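Local coordinates for protein BAG family molecular chaperone regulator 2 (Arabidopsis thaliana, PDB 4HWD) that probably acts as a co-chaperone that binds the ATPase domain of HSP70/HSC70 chaperones through its BAG domain and regulates programmed cell death and stress responses, at residues V36-L41 / L84-N89; M47-L52 / K77-L82. All blocks are in the same frame, centred on the assembly; numbering follows the deposited sequence.

Interaction 1 of 2, residues V36-L41 / L84-N89; sequences VEEKNL and LLKIKN
The last turn of helix 63-89 lies against the residues that lead into helix 38-57 and against that helix's first turn, where E37 occupies the N-cap position. L85 comes first: its side chain touches L23 and D27 of helix 2-31, and its carbonyl oxygen meets L41 CD2, 4.0 Å away. One residue on, K86 flanks the leucine, CG lying 4.2 Å from L41 CB. Its chain bends at chi3 (62°) and crosses E38 at about a right angle, so that the carboxylate oxygen OE1 of E38 lies 3.7 Å from the methylene CE of K86. The ammonium NZ of K86 stays 4.7 Å from E38 OE1, a proximity of opposite charges without a salt bridge. N89 carries the polar part. With CG anti to the backbone N (chi1 -171°), its amide extends to V36: N89 ND2 donates to V36 O at 2.8 Å, in the carbonyl plane, while V36 N sends a weak bond of 3.4 Å to N89 OD1. Beside this pair, L41 CD2 packs on N89 CB, and the E38 carboxylate lies nearly coplanar with the amide, E38 OE2 3.5 Å from N89 ND2. An alanine in place of N89 would remove the amide and with it both bonds to V36, which would probably leave the turn before helix 38-57 less firmly held. V36 and N89 are buried, and the side-chain amide pairs with the N-H and the carbonyl oxygen of V36 as a peptide group would: one good and one weak bond, which together probably set the amide's rotation, while the nearby carboxylate is likely to favour the same placement of ND2.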
loop_
_atom_site.group_PDB
_atom_site.type_symbol
_atom_site.label_atom_id
_atom_site.label_comp_id
_atom_site.label_asym_id
_atom_site.label_seq_id
_atom_site.Cartn_x
_atom_site.Cartn_y
_atom_site.Cartn_z
ATOM N N VAL A 36 6.799 15.825 8.816
ATOM C CA VAL A 36 7.015 14.387 8.978
ATOM C C VAL A 36 8.435 14.071 8.528
ATOM O O VAL A 36 8.905 14.602 7.524
ATOM C CB VAL A 36 6.001 13.560 8.130
ATOM C CG1 VAL A 36 6.473 12.114 7.987
ATOM C CG2 VAL A 36 4.635 13.583 8.799
ATOM N N GLU A 37 9.117 13.215 9.279
ATOM C CA GLU A 37 10.486 12.844 8.950
ATOM C C GLU A 37 10.506 12.222 7.553
ATOM O O GLU A 37 9.708 11.334 7.245
ATOM C CB GLU A 37 11.013 11.859 9.996
ATOM C CG GLU A 37 12.523 11.850 10.168
ATOM C CD GLU A 37 12.953 11.134 11.442
ATOM O OE1 GLU A 37 12.552 11.582 12.539
ATOM O OE2 GLU A 37 13.686 10.124 11.351
ATOM N N GLU A 38 11.414 12.692 6.707
ATOM C CA GLU A 38 11.506 12.182 5.347
ATOM C C GLU A 38 11.756 10.680 5.287
ATOM O O GLU A 38 11.129 9.971 4.502
ATOM C CB GLU A 38 12.605 12.917 4.575
ATOM C CG GLU A 38 12.698 12.490 3.119
ATOM C CD GLU A 38 11.399 12.707 2.358
ATOM O OE1 GLU A 38 11.282 12.190 1.228
ATOM O OE2 GLU A 38 10.500 13.400 2.887
ATOM N N LYS A 39 12.674 10.196 6.115
ATOM C CA LYS A 39 12.988 8.778 6.140
ATOM C C LYS A 39 11.744 7.929 6.410
ATOM O O LYS A 39 11.676 6.784 5.977
ATOM C CB LYS A 39 14.082 8.491 7.183
ATOM C CG LYS A 39 13.758 8.936 8.600
ATOM C CD LYS A 39 12.901 7.908 9.328
ATOM C CE LYS A 39 13.737 6.748 9.862
ATOM N NZ LYS A 39 14.585 7.172 11.013
ATOM N N ASN A 40 10.761 8.490 7.111
ATOM C CA ASN A 40 9.528 7.756 7.402
ATOM C C ASN A 40 8.641 7.667 6.170
ATOM O O ASN A 40 7.941 6.676 5.969
ATOM C CB ASN A 40 8.760 8.408 8.553
ATOM C CG ASN A 40 9.420 8.157 9.897
ATOM O OD1 ASN A 40 9.847 7.036 10.187
ATOM N ND2 ASN A 40 9.508 9.195 10.723
ATOM N N LEU A 41 8.669 8.711 5.353
ATOM C CA LEU A 41 7.893 8.725 4.115
ATOM C C LEU A 41 8.512 7.670 3.202
ATOM O O LEU A 41 7.808 6.944 2.498
ATOM C CB LEU A 41 7.968 10.107 3.455
ATOM C CG LEU A 41 6.737 11.018 3.531
ATOM C CD1 LEU A 41 6.011 10.837 4.849
ATOM C CD2 LEU A 41 7.172 12.465 3.338
ATOM N N LEU A 84 3.182 12.402 -3.827
ATOM C CA LEU A 84 2.791 13.796 -3.662
ATOM C C LEU A 84 3.060 14.292 -2.245
ATOM O O LEU A 84 3.324 15.478 -2.042
ATOM C CB LEU A 84 1.320 13.978 -4.046
ATOM C CG LEU A 84 1.084 14.116 -5.561
ATOM C CD1 LEU A 84 1.754 12.966 -6.299
ATOM C CD2 LEU A 84 -0.414 14.150 -5.873
ATOM N N LEU A 85 2.993 13.397 -1.260
ATOM C CA LEU A 85 3.285 13.801 0.116
ATOM C C LEU A 85 4.775 14.111 0.251
ATOM O O LEU A 85 5.160 15.023 0.979
ATOM C CB LEU A 85 2.901 12.704 1.129
ATOM C CG LEU A 85 1.415 12.514 1.474
ATOM C CD1 LEU A 85 1.278 11.667 2.737
ATOM C CD2 LEU A 85 0.772 13.871 1.696
ATOM N N LYS A 86 5.608 13.345 -0.446
ATOM C CA LYS A 86 7.057 13.551 -0.402
ATOM C C LYS A 86 7.403 14.917 -0.966
ATOM O O LYS A 86 8.235 15.634 -0.421
ATOM C CB LYS A 86 7.785 12.474 -1.215
ATOM C CG LYS A 86 7.785 11.097 -0.578
ATOM C CD LYS A 86 8.476 10.065 -1.451
ATOM C CE LYS A 86 9.941 10.402 -1.676
ATOM N NZ LYS A 86 10.622 9.380 -2.535
ATOM N N ILE A 87 6.757 15.267 -2.071
ATOM C CA ILE A 87 6.986 16.545 -2.723
ATOM C C ILE A 87 6.527 17.677 -1.811
ATOM O O ILE A 87 7.261 18.642 -1.576
ATOM C CB ILE A 87 6.227 16.600 -4.082
ATOM C CG1 ILE A 87 6.970 15.741 -5.112
ATOM C CG2 ILE A 87 6.083 18.041 -4.559
ATOM C CD1 ILE A 87 6.230 15.544 -6.418
ATOM N N LYS A 88 5.317 17.529 -1.283
ATOM C CA LYS A 88 4.699 18.516 -0.406
ATOM C C LYS A 88 5.433 18.686 0.928
ATOM O O LYS A 88 5.422 19.768 1.519
ATOM C CB LYS A 88 3.249 18.105 -0.163
ATOM C CG LYS A 88 2.316 19.224 0.218
ATOM C CD LYS A 88 0.871 18.756 0.082
ATOM C CE LYS A 88 -0.106 19.807 0.571
ATOM N NZ LYS A 88 0.093 20.101 2.013
ATOM N N ASN A 89 6.079 17.618 1.391
ATOM C CA ASN A 89 6.802 17.642 2.662
ATOM C C ASN A 89 8.220 18.184 2.512
ATOM O O ASN A 89 8.589 19.169 3.157
ATOM C CB ASN A 89 6.843 16.230 3.259
ATOM C CG ASN A 89 7.383 16.208 4.677
ATOM O OD1 ASN A 89 6.844 16.863 5.574
ATOM N ND2 ASN A 89 8.446 15.444 4.891
#

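Interaction 2 of 2, residues M47-L52 / K77-L82; sequences MLMNQL and KYVEAL
The three-helix bundle of the BAG domain is held partly by the seam between helix 38-57 and helix 63-89, and this contact lies near the middle of the molecule. The short segments run antiparallel, their axes 10.2 Å apart at closest approach with a signed crossing angle of -158°. L48 is the pivot. L48 CA lies 6.9 Å from V79 CA. The CB of L48 is directed toward the opposing helix, with CG anti to the carbonyl carbon (chi1 -66°), so that three of its side-chain carbons each find a different partner. L48 CD1 goes tip to tip with L82 CD2 at 3.5 Å, the tightest approach of the contact, the two leucines crossing obliquely. L48 CD2, the other branch, meets the CB of Y78 at 4.1 Å. The tyrosine crosses the leucine at about a right angle; although its CB faces the opposing helix, the ring is carried off from the contact, and the methylene at its root, rather than the aromatic group, makes the closest approach. Nearer the backbone, L48 CB touches V79 CG2 at 4.1 Å. The same valine methyl, V79 CG2, is approached by M49 SD, 4.0 Å away; the methionine chain bends at both chi2 (-61°) and chi3 and crosses the valine at about a right angle. V79 CG2 is thus received between a leucine CB and a thioether sulphur on consecutive residues. All of this is apolar van der Waals contact, most deeply buried around L48 and L82 and more open at M49. Beyond the two segments, L48 also rests on L75, L82 reaches L41, L44 and M45 of helix 38-57, and Y78 touches A20, so helix 2-31, the remaining helix of the bundle, meets the seam at Y78.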
loop_
_atom_site.group_PDB
_atom_site.type_symbol
_atom_site.label_atom_id
_atom_site.label_comp_id
_atom_site.label_asym_id
_atom_site.label_seq_id
_atom_site.Cartn_x
_atom_site.Cartn_y
_atom_site.Cartn_z
ATOM N N MET A 47 7.570 -0.270 2.124
ATOM C CA MET A 47 6.594 -1.225 2.638
ATOM C C MET A 47 5.452 -1.413 1.643
ATOM O O MET A 47 5.038 -2.542 1.375
ATOM C CB MET A 47 6.069 -0.773 4.003
ATOM C CG MET A 47 7.090 -0.964 5.128
ATOM S SD MET A 47 6.595 -0.314 6.734
ATOM C CE MET A 47 7.962 0.755 7.118
ATOM N N LEU A 48 4.962 -0.314 1.069
ATOM C CA LEU A 48 3.878 -0.397 0.088
ATOM C C LEU A 48 4.346 -1.210 -1.115
ATOM O O LEU A 48 3.645 -2.117 -1.575
ATOM C CB LEU A 48 3.449 1.004 -0.378
ATOM C CG LEU A 48 2.801 1.953 0.637
ATOM C CD1 LEU A 48 2.791 3.380 0.097
ATOM C CD2 LEU A 48 1.392 1.480 0.938
ATOM N N MET A 49 5.532 -0.886 -1.621
ATOM C CA MET A 49 6.087 -1.586 -2.775
ATOM C C MET A 49 6.354 -3.046 -2.438
ATOM O O MET A 49 6.152 -3.934 -3.267
ATOM C CB MET A 49 7.386 -0.910 -3.243
ATOM C CG MET A 49 7.206 0.497 -3.820
ATOM S SD MET A 49 6.148 0.532 -5.296
ATOM C CE MET A 49 7.222 -0.260 -6.543
ATOM N N ASN A 50 6.803 -3.299 -1.216
ATOM C CA ASN A 50 7.063 -4.674 -0.799
ATOM C C ASN A 50 5.785 -5.512 -0.869
ATOM O O ASN A 50 5.826 -6.681 -1.241
ATOM C CB ASN A 50 7.598 -4.717 0.623
ATOM C CG ASN A 50 7.932 -6.127 1.059
ATOM O OD1 ASN A 50 9.096 -6.472 1.253
ATOM N ND2 ASN A 50 6.907 -6.956 1.203
ATOM N N GLN A 51 4.653 -4.914 -0.497
ATOM C CA GLN A 51 3.374 -5.618 -0.543
ATOM C C GLN A 51 2.981 -5.837 -1.993
ATOM O O GLN A 51 2.355 -6.833 -2.335
ATOM C CB GLN A 51 2.281 -4.804 0.161
ATOM C CG GLN A 51 2.369 -4.777 1.672
ATOM C CD GLN A 51 2.442 -6.177 2.278
ATOM O OE1 GLN A 51 1.774 -7.103 1.813
ATOM N NE2 GLN A 51 3.250 -6.332 3.330
ATOM N N LEU A 52 3.350 -4.888 -2.846
ATOM C CA LEU A 52 3.025 -4.959 -4.262
ATOM C C LEU A 52 3.768 -6.092 -4.991
ATOM O O LEU A 52 3.207 -6.725 -5.888
ATOM C CB LEU A 52 3.315 -3.602 -4.922
ATOM C CG LEU A 52 2.602 -3.330 -6.250
ATOM C CD1 LEU A 52 1.113 -3.569 -6.087
ATOM C CD2 LEU A 52 2.873 -1.904 -6.698
ATOM N N LYS A 77 -2.658 3.577 -6.022
ATOM C CA LYS A 77 -3.234 4.828 -5.565
ATOM C C LYS A 77 -2.492 5.369 -4.344
ATOM O O LYS A 77 -2.326 6.580 -4.201
ATOM C CB LYS A 77 -4.714 4.617 -5.230
ATOM C CG LYS A 77 -5.418 5.840 -4.666
ATOM C CD LYS A 77 -6.877 5.543 -4.334
ATOM C CE LYS A 77 -7.566 6.759 -3.725
ATOM N NZ LYS A 77 -9.026 6.536 -3.490
ATOM N N TYR A 78 -2.044 4.472 -3.468
ATOM C CA TYR A 78 -1.328 4.877 -2.258
ATOM C C TYR A 78 0.096 5.341 -2.539
ATOM O O TYR A 78 0.579 6.311 -1.943
ATOM C CB TYR A 78 -1.288 3.730 -1.248
ATOM C CG TYR A 78 -2.631 3.352 -0.674
ATOM C CD1 TYR A 78 -3.698 4.251 -0.681
ATOM C CD2 TYR A 78 -2.821 2.107 -0.077
ATOM C CE1 TYR A 78 -4.928 3.917 -0.106
ATOM C CE2 TYR A 78 -4.043 1.761 0.507
ATOM C CZ TYR A 78 -5.092 2.665 0.491
ATOM O OH TYR A 78 -6.294 2.314 1.079
ATOM N N VAL A 79 0.767 4.634 -3.440
ATOM C CA VAL A 79 2.133 4.970 -3.817
ATOM C C VAL A 79 2.156 6.340 -4.479
ATOM O O VAL A 79 3.033 7.163 -4.203
ATOM C CB VAL A 79 2.700 3.928 -4.797
ATOM C CG1 VAL A 79 3.983 4.457 -5.439
ATOM C CG2 VAL A 79 2.959 2.621 -4.061
ATOM N N GLU A 80 1.184 6.585 -5.349
ATOM C CA GLU A 80 1.091 7.859 -6.049
ATOM C C GLU A 80 0.727 8.997 -5.085
ATOM O O GLU A 80 1.209 10.120 -5.247
ATOM C CB GLU A 80 0.069 7.748 -7.188
ATOM C CG GLU A 80 0.407 6.603 -8.150
ATOM C CD GLU A 80 -0.663 6.335 -9.201
ATOM O OE1 GLU A 80 -1.870 6.407 -8.880
ATOM O OE2 GLU A 80 -0.291 6.030 -10.352
ATOM N N ALA A 81 -0.106 8.716 -4.083
ATOM C CA ALA A 81 -0.465 9.743 -3.105
ATOM C C ALA A 81 0.780 10.072 -2.287
ATOM O O ALA A 81 1.066 11.239 -2.007
ATOM C CB ALA A 81 -1.590 9.244 -2.175
ATOM N N LEU A 82 1.521 9.034 -1.912
ATOM C CA LEU A 82 2.734 9.200 -1.130
ATOM C C LEU A 82 3.774 9.987 -1.928
ATOM O O LEU A 82 4.557 10.747 -1.351
ATOM C CB LEU A 82 3.282 7.824 -0.713
ATOM C CG LEU A 82 4.479 7.766 0.251
ATOM C CD1 LEU A 82 4.293 8.740 1.415
ATOM C CD2 LEU A 82 4.617 6.343 0.775
#

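Overall arrangement
Both contacts join helix 38-57 to helix 63-89, one at the end of the bundle and one near its middle: interaction 2 is centred about 4 Å from the centre of the chain and interaction 1 about 16 Å from it, with about 13 Å between the two contact centres. In sequence, both segments of interaction 2 fall between the two segments of interaction 1. They touch where L41 O lies 3.7 Å from L82 CD2; the middle contact is apolar, whereas the end contact adds the amide bonds of N89. In mammalian BAG1 the corresponding helices bind the Hsc70 ATPase domain, and the same is probable here; both contacts join these two helices to each other.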